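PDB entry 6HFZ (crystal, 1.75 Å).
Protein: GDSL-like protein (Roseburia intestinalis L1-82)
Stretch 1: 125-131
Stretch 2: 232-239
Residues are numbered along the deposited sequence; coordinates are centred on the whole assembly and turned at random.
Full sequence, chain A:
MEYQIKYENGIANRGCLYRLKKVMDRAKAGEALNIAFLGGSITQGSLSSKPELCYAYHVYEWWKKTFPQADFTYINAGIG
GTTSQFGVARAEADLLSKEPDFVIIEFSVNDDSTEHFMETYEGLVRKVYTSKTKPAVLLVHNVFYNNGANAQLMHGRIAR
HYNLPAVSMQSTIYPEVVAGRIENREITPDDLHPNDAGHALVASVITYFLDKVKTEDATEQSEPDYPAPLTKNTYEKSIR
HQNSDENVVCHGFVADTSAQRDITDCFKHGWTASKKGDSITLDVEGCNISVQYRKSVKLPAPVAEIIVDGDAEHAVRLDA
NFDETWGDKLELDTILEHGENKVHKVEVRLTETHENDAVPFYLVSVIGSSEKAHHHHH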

ATOM      1  N   VAL A 125      -7.027  -7.036  -2.845  1.00 19.57           N
ATOM      2  CA  VAL A 125      -8.476  -6.868  -2.907  1.00 19.51           C
ATOM      3  C   VAL A 125      -9.185  -8.152  -2.410  1.00 21.28           C
ATOM      4  O   VAL A 125     -10.153  -8.087  -1.620  1.00 21.01           O
ATOM      5  CB  VAL A 125      -8.949  -6.427  -4.311  1.00 20.36           C
ATOM      6  CG1 VAL A 125     -10.460  -6.539  -4.474  1.00 23.27           C
ATOM      7  CG2 VAL A 125      -8.468  -5.032  -4.668  1.00 21.52           C
ATOM      8  N   ARG A 126      -8.815  -9.307  -2.974  1.00 22.98           N
ATOM      9  CA  ARG A 126      -9.407 -10.595  -2.533  1.00 22.92           C
ATOM     10  C   ARG A 126      -9.287 -10.753  -1.011  1.00 23.92           C
ATOM     11  O   ARG A 126     -10.265 -11.111  -0.342  1.00 23.22           O
ATOM     12  CB  ARG A 126      -8.800 -11.778  -3.275  1.00 22.56           C
ATOM     13  CG  ARG A 126      -9.185 -11.823  -4.745  1.00 24.11           C
ATOM     14  CD  ARG A 126      -8.531 -12.962  -5.466  1.00 23.14           C
ATOM     15  NE  ARG A 126      -9.057 -14.228  -4.970  1.00 24.53           N
ATOM     16  CZ  ARG A 126     -10.084 -14.883  -5.508  1.00 25.50           C
ATOM     17  NH1 ARG A 126     -10.787 -14.340  -6.490  1.00 24.19           N
ATOM     18  NH2 ARG A 126     -10.365 -16.112  -5.073  1.00 25.67           N
ATOM     19  N   LYS A 127      -8.098 -10.508  -0.444  1.00 20.89           N
ATOM     20  CA  LYS A 127      -7.887 -10.725   0.983  1.00 23.96           C
ATOM     21  C   LYS A 127      -8.805  -9.815   1.800  1.00 23.65           C
ATOM     22  O   LYS A 127      -9.340 -10.190   2.821  1.00 25.74           O
ATOM     23  CB  LYS A 127      -6.413 -10.516   1.340  1.00 25.30           C
ATOM     24  CG  LYS A 127      -6.064 -10.493   2.834  1.00 27.42           C
ATOM     25  CD  LYS A 127      -4.596 -10.509   3.145  1.00 31.96           C
ATOM     26  CE  LYS A 127      -3.954 -11.846   2.877  1.00 40.45           C
ATOM     27  NZ  LYS A 127      -2.477 -11.763   2.737  1.00 48.54           N
ATOM     28  N   VAL A 128      -8.867  -8.526   1.433  1.00 23.76           N
ATOM     29  CA  VAL A 128      -9.683  -7.593   2.222  1.00 20.94           C
ATOM     30  C   VAL A 128     -11.173  -7.914   2.062  1.00 22.57           C
ATOM     31  O   VAL A 128     -11.933  -7.919   3.045  1.00 21.10           O
ATOM     32  CB  VAL A 128      -9.340  -6.132   1.866  1.00 19.61           C
ATOM     33  CG1 VAL A 128     -10.304  -5.158   2.507  1.00 20.97           C
ATOM     34  CG2 VAL A 128      -7.895  -5.780   2.206  1.00 20.83           C
ATOM     35  N   TYR A 129     -11.608  -8.175   0.842  1.00 22.68           N
ATOM     36  CA  TYR A 129     -13.018  -8.320   0.504  1.00 24.52           C
ATOM     37  C   TYR A 129     -13.584  -9.581   1.185  1.00 23.56           C
ATOM     38  O   TYR A 129     -14.712  -9.566   1.651  1.00 23.73           O
ATOM     39  CB  TYR A 129     -13.191  -8.375  -1.007  1.00 25.74           C
ATOM     40  CG  TYR A 129     -14.608  -8.432  -1.531  1.00 27.23           C
ATOM     41  CD1 TYR A 129     -15.465  -7.338  -1.459  1.00 29.29           C
ATOM     42  CD2 TYR A 129     -15.123  -9.610  -2.048  1.00 27.45           C
ATOM     43  CE1 TYR A 129     -16.752  -7.396  -1.983  1.00 28.94           C
ATOM     44  CE2 TYR A 129     -16.407  -9.674  -2.587  1.00 29.06           C
ATOM     45  CZ  TYR A 129     -17.222  -8.562  -2.554  1.00 27.85           C
ATOM     46  OH  TYR A 129     -18.472  -8.593  -3.120  1.00 33.25           O
ATOM     47  N   THR A 130     -12.774 -10.639   1.268  1.00 25.08           N
ATOM     48  CA  THR A 130     -13.241 -11.906   1.895  1.00 22.75           C
ATOM     49  C   THR A 130     -12.878 -12.014   3.380  1.00 25.69           C
ATOM     50  O   THR A 130     -13.166 -13.072   4.040  1.00 27.80           O
ATOM     51  CB  THR A 130     -12.744 -13.120   1.112  1.00 25.22           C
ATOM     52  OG1 THR A 130     -11.327 -13.150   1.272  1.00 24.80           O
ATOM     53  CG2 THR A 130     -13.144 -13.053  -0.342  1.00 26.29           C
ATOM     54  N   SER A 131     -12.319 -10.973   3.980  1.00 22.05           N
ATOM     55  CA  SER A 131     -11.957 -11.015   5.413  1.00 22.77           C
ATOM     56  C   SER A 131     -13.207 -11.123   6.305  1.00 26.87           C
ATOM     57  O   SER A 131     -14.355 -10.921   5.860  1.00 27.24           O
ATOM     58  CB  SER A 131     -11.125  -9.831   5.805  1.00 22.74           C
ATOM     59  OG  SER A 131     -11.848  -8.619   5.655  1.00 24.49           O
TER
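Stretch 2, residues 232-239: KNTYEKSI

This is a small, predominantly polar contact in which a loop running into a strand is fastened to the last turn of a helix by one salt bridge, one lysine-to-carbonyl hydrogen bond and two bridging waters, with Glu236 at its centre. The two stretches belong to one chain, and the touching residues lie at least 106 positions apart in sequence, so the contact ties together segments that are distant along the chain. It buries 251 Å² in all, both sides summed.

Residues 125 to 129 are helical, and Thr130 is the first residue to leave helical phi/psi. Stretch 2 is irregular from Lys232 to Glu236. Asn233 has positive phi and psi (55/44), a left-handed conformation that asparagine tolerates better than most residues, and from Lys237 onward the backbone extends into a strand that continues beyond Ile239. The segments come nearest at Lys127 and Glu236, whose CA atoms are 6.3 Å apart. Side chains span the gap, and their order gives the direction: Arg126 meets Asn233 and Glu236, while Lys127 meets Glu236, Lys237 and Ser238.

Glu236 suits its central place because it offers acceptors at two levels, its carboxylate and its backbone carbonyl. The side chain leaves sideways, but with chi1 and chi2 both t it extends until its end approaches the helix. There Glu236 OE2 accepts a hydrogen bond from NE of Arg126 at 3.0 Å, the charged pair forming a salt bridge, and the carboxylate oxygen lies at the edge of the guanidinium, near its plane, where the N-H bonds point. Arg126 points its CA-to-CB bond toward stretch 2, and its side chain, bent at chi3 (p), brings NE to Glu236 OE2. The same Glu236 OE2 is held from within its own stretch by ND2 of Asn233, at 2.9 Å and nearly linear; the amide thus helps to fix the carboxylate while packing beside the arginine, Asn233 ND2 lying 3.5 Å from Arg126 NE. Water 1 adds a further link, accepting from Arg126 NH2 at 2.9 Å and donating to Glu236 OE2 at 2.6 Å.

One residue along the helix, Lys127 uses its length differently. Its CA-to-CB bond points sideways, yet the flexible chain carries the ammonium to the residue just before the strand, where Lys127 NZ donates to the backbone O of Glu236 at 2.9 Å. A lysine is well fitted to this, since its ammonium can serve several acceptors at once: Lys127 NZ also donates to the O of water 2 at 2.7 Å, and that water accepts from the backbone N of Ser238 at 3.0 Å. Ser238 in turn directs its hydroxyl back into its own stretch, Ser238 OG donating to Tyr235 O at 2.5 Å.

Thr130 OG1 adds a second donor, at 2.8 Å, to Arg126 O, which Thr130 N also reaches at 3.0 Å; Thr130 OG1 stands 4.4 Å from Glu236 OE1. Lys237, by contrast, points away from the helix, as befits an exposed strand residue.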

ATOM      1  N   LYS A 232      -3.150 -14.797 -12.161  1.00 25.89           N
ATOM      2  CA  LYS A 232      -2.640 -16.020 -11.477  1.00 26.25           C
ATOM      3  C   LYS A 232      -2.786 -15.930  -9.942  1.00 25.21           C
ATOM      4  O   LYS A 232      -2.777 -16.951  -9.250  1.00 25.66           O
ATOM      5  CB  LYS A 232      -1.170 -16.241 -11.811  1.00 29.52           C
ATOM      6  CG  LYS A 232      -0.889 -16.614 -13.259  1.00 33.39           C
ATOM      7  CD  LYS A 232       0.556 -17.012 -13.458  1.00 40.35           C
ATOM      8  CE  LYS A 232       0.938 -17.110 -14.921  1.00 46.02           C
ATOM      9  NZ  LYS A 232       0.292 -18.262 -15.591  1.00 46.85           N
ATOM     10  N   ASN A 233      -2.930 -14.712  -9.415  1.00 24.48           N
ATOM     11  CA  ASN A 233      -3.283 -14.448  -8.043  1.00 21.88           C
ATOM     12  C   ASN A 233      -2.309 -15.140  -7.073  1.00 24.45           C
ATOM     13  O   ASN A 233      -2.726 -15.667  -6.058  1.00 24.12           O
ATOM     14  CB  ASN A 233      -4.722 -14.840  -7.747  1.00 22.61           C
ATOM     15  CG  ASN A 233      -5.163 -14.432  -6.370  1.00 23.82           C
ATOM     16  OD1 ASN A 233      -4.880 -13.307  -5.931  1.00 21.88           O
ATOM     17  ND2 ASN A 233      -5.818 -15.355  -5.671  1.00 21.58           N
ATOM     18  N   THR A 234      -1.006 -15.072  -7.362  1.00 23.47           N
ATOM     19  CA  THR A 234      -0.015 -15.762  -6.538  1.00 23.66           C
ATOM     20  C   THR A 234       0.478 -14.923  -5.346  1.00 23.22           C
ATOM     21  O   THR A 234       1.475 -15.307  -4.713  1.00 22.32           O
ATOM     22  CB  THR A 234       1.126 -16.293  -7.415  1.00 24.11           C
ATOM     23  OG1 THR A 234       1.910 -15.252  -7.969  1.00 22.67           O
ATOM     24  CG2 THR A 234       0.631 -17.171  -8.544  1.00 27.10           C
ATOM     25  N   TYR A 235      -0.156 -13.777  -5.049  1.00 21.72           N
ATOM     26  CA  TYR A 235       0.267 -12.918  -3.914  1.00 19.86           C
ATOM     27  C   TYR A 235      -0.796 -12.876  -2.810  1.00 20.14           C
ATOM     28  O   TYR A 235      -0.532 -12.299  -1.760  1.00 22.48           O
ATOM     29  CB  TYR A 235       0.664 -11.506  -4.362  1.00 21.13           C
ATOM     30  CG  TYR A 235       1.960 -11.458  -5.129  1.00 21.15           C
ATOM     31  CD1 TYR A 235       1.969 -11.608  -6.494  1.00 22.53           C
ATOM     32  CD2 TYR A 235       3.192 -11.305  -4.495  1.00 22.35           C
ATOM     33  CE1 TYR A 235       3.148 -11.579  -7.216  1.00 21.59           C
ATOM     34  CE2 TYR A 235       4.377 -11.237  -5.200  1.00 21.28           C
ATOM     35  CZ  TYR A 235       4.350 -11.377  -6.571  1.00 21.79           C
ATOM     36  OH  TYR A 235       5.501 -11.377  -7.305  1.00 25.01           O
ATOM     37  N   GLU A 236      -1.950 -13.531  -2.990  1.00 22.39           N
ATOM     38  CA  GLU A 236      -3.006 -13.466  -1.996  1.00 22.76           C
ATOM     39  C   GLU A 236      -2.543 -13.976  -0.627  1.00 24.77           C
ATOM     40  O   GLU A 236      -2.926 -13.414   0.412  1.00 24.07           O
ATOM     41  CB  GLU A 236      -4.283 -14.178  -2.425  1.00 22.94           C
ATOM     42  CG  GLU A 236      -5.497 -13.781  -1.578  1.00 24.61           C
ATOM     43  CD  GLU A 236      -6.844 -14.434  -1.909  1.00 25.44           C
ATOM     44  OE1 GLU A 236      -7.762 -14.364  -1.046  1.00 23.67           O
ATOM     45  OE2 GLU A 236      -6.967 -14.997  -3.016  1.00 27.15           O
ATOM     46  N   LYS A 237      -1.763 -15.051  -0.608  1.00 24.54           N
ATOM     47  CA  LYS A 237      -1.066 -15.443   0.593  1.00 25.37           C
ATOM     48  C   LYS A 237       0.347 -14.855   0.505  1.00 26.22           C
ATOM     49  O   LYS A 237       1.128 -15.251  -0.340  1.00 27.98           O
ATOM     50  CB  LYS A 237      -1.055 -16.973   0.740  1.00 29.30           C
ATOM     51  CG  LYS A 237      -0.355 -17.404   2.014  1.00 34.08           C
ATOM     52  CD  LYS A 237      -0.491 -18.861   2.433  1.00 37.49           C
ATOM     53  CE  LYS A 237       0.197 -19.075   3.774  1.00 40.56           C
ATOM     54  NZ  LYS A 237       0.784 -20.435   3.877  1.00 48.24           N
ATOM     55  N   SER A 238       0.636 -13.865   1.341  1.00 23.07           N
ATOM     56  CA  SER A 238       1.910 -13.164   1.353  1.00 22.93           C
ATOM     57  C   SER A 238       2.374 -13.056   2.801  1.00 22.06           C
ATOM     58  O   SER A 238       1.711 -12.413   3.599  1.00 22.36           O
ATOM     59  CB  SER A 238       1.830 -11.778   0.717  1.00 22.23           C
ATOM     60  OG  SER A 238       1.722 -11.821  -0.704  1.00 22.02           O
ATOM     61  N   ILE A 239       3.460 -13.768   3.147  1.00 19.38           N
ATOM     62  CA  ILE A 239       3.863 -13.909   4.533  1.00 23.64           C
ATOM     63  C   ILE A 239       5.197 -13.201   4.755  1.00 21.11           C
ATOM     64  O   ILE A 239       6.160 -13.544   4.144  1.00 23.41           O
ATOM     65  CB  ILE A 239       3.918 -15.404   4.889  1.00 27.38           C
ATOM     66  CG1 ILE A 239       2.521 -16.025   4.884  1.00 30.19           C
ATOM     67  CG2 ILE A 239       4.638 -15.620   6.220  1.00 27.10           C
ATOM     68  CD1 ILE A 239       1.577 -15.431   5.882  1.00 33.77           C
TER
HETATM   69  O   HOH W   1      -8.389 -17.142  -3.240  1.00 31.60           O
HETATM   70  O   HOH W   2      -1.287 -13.969   3.687  1.00 34.51           O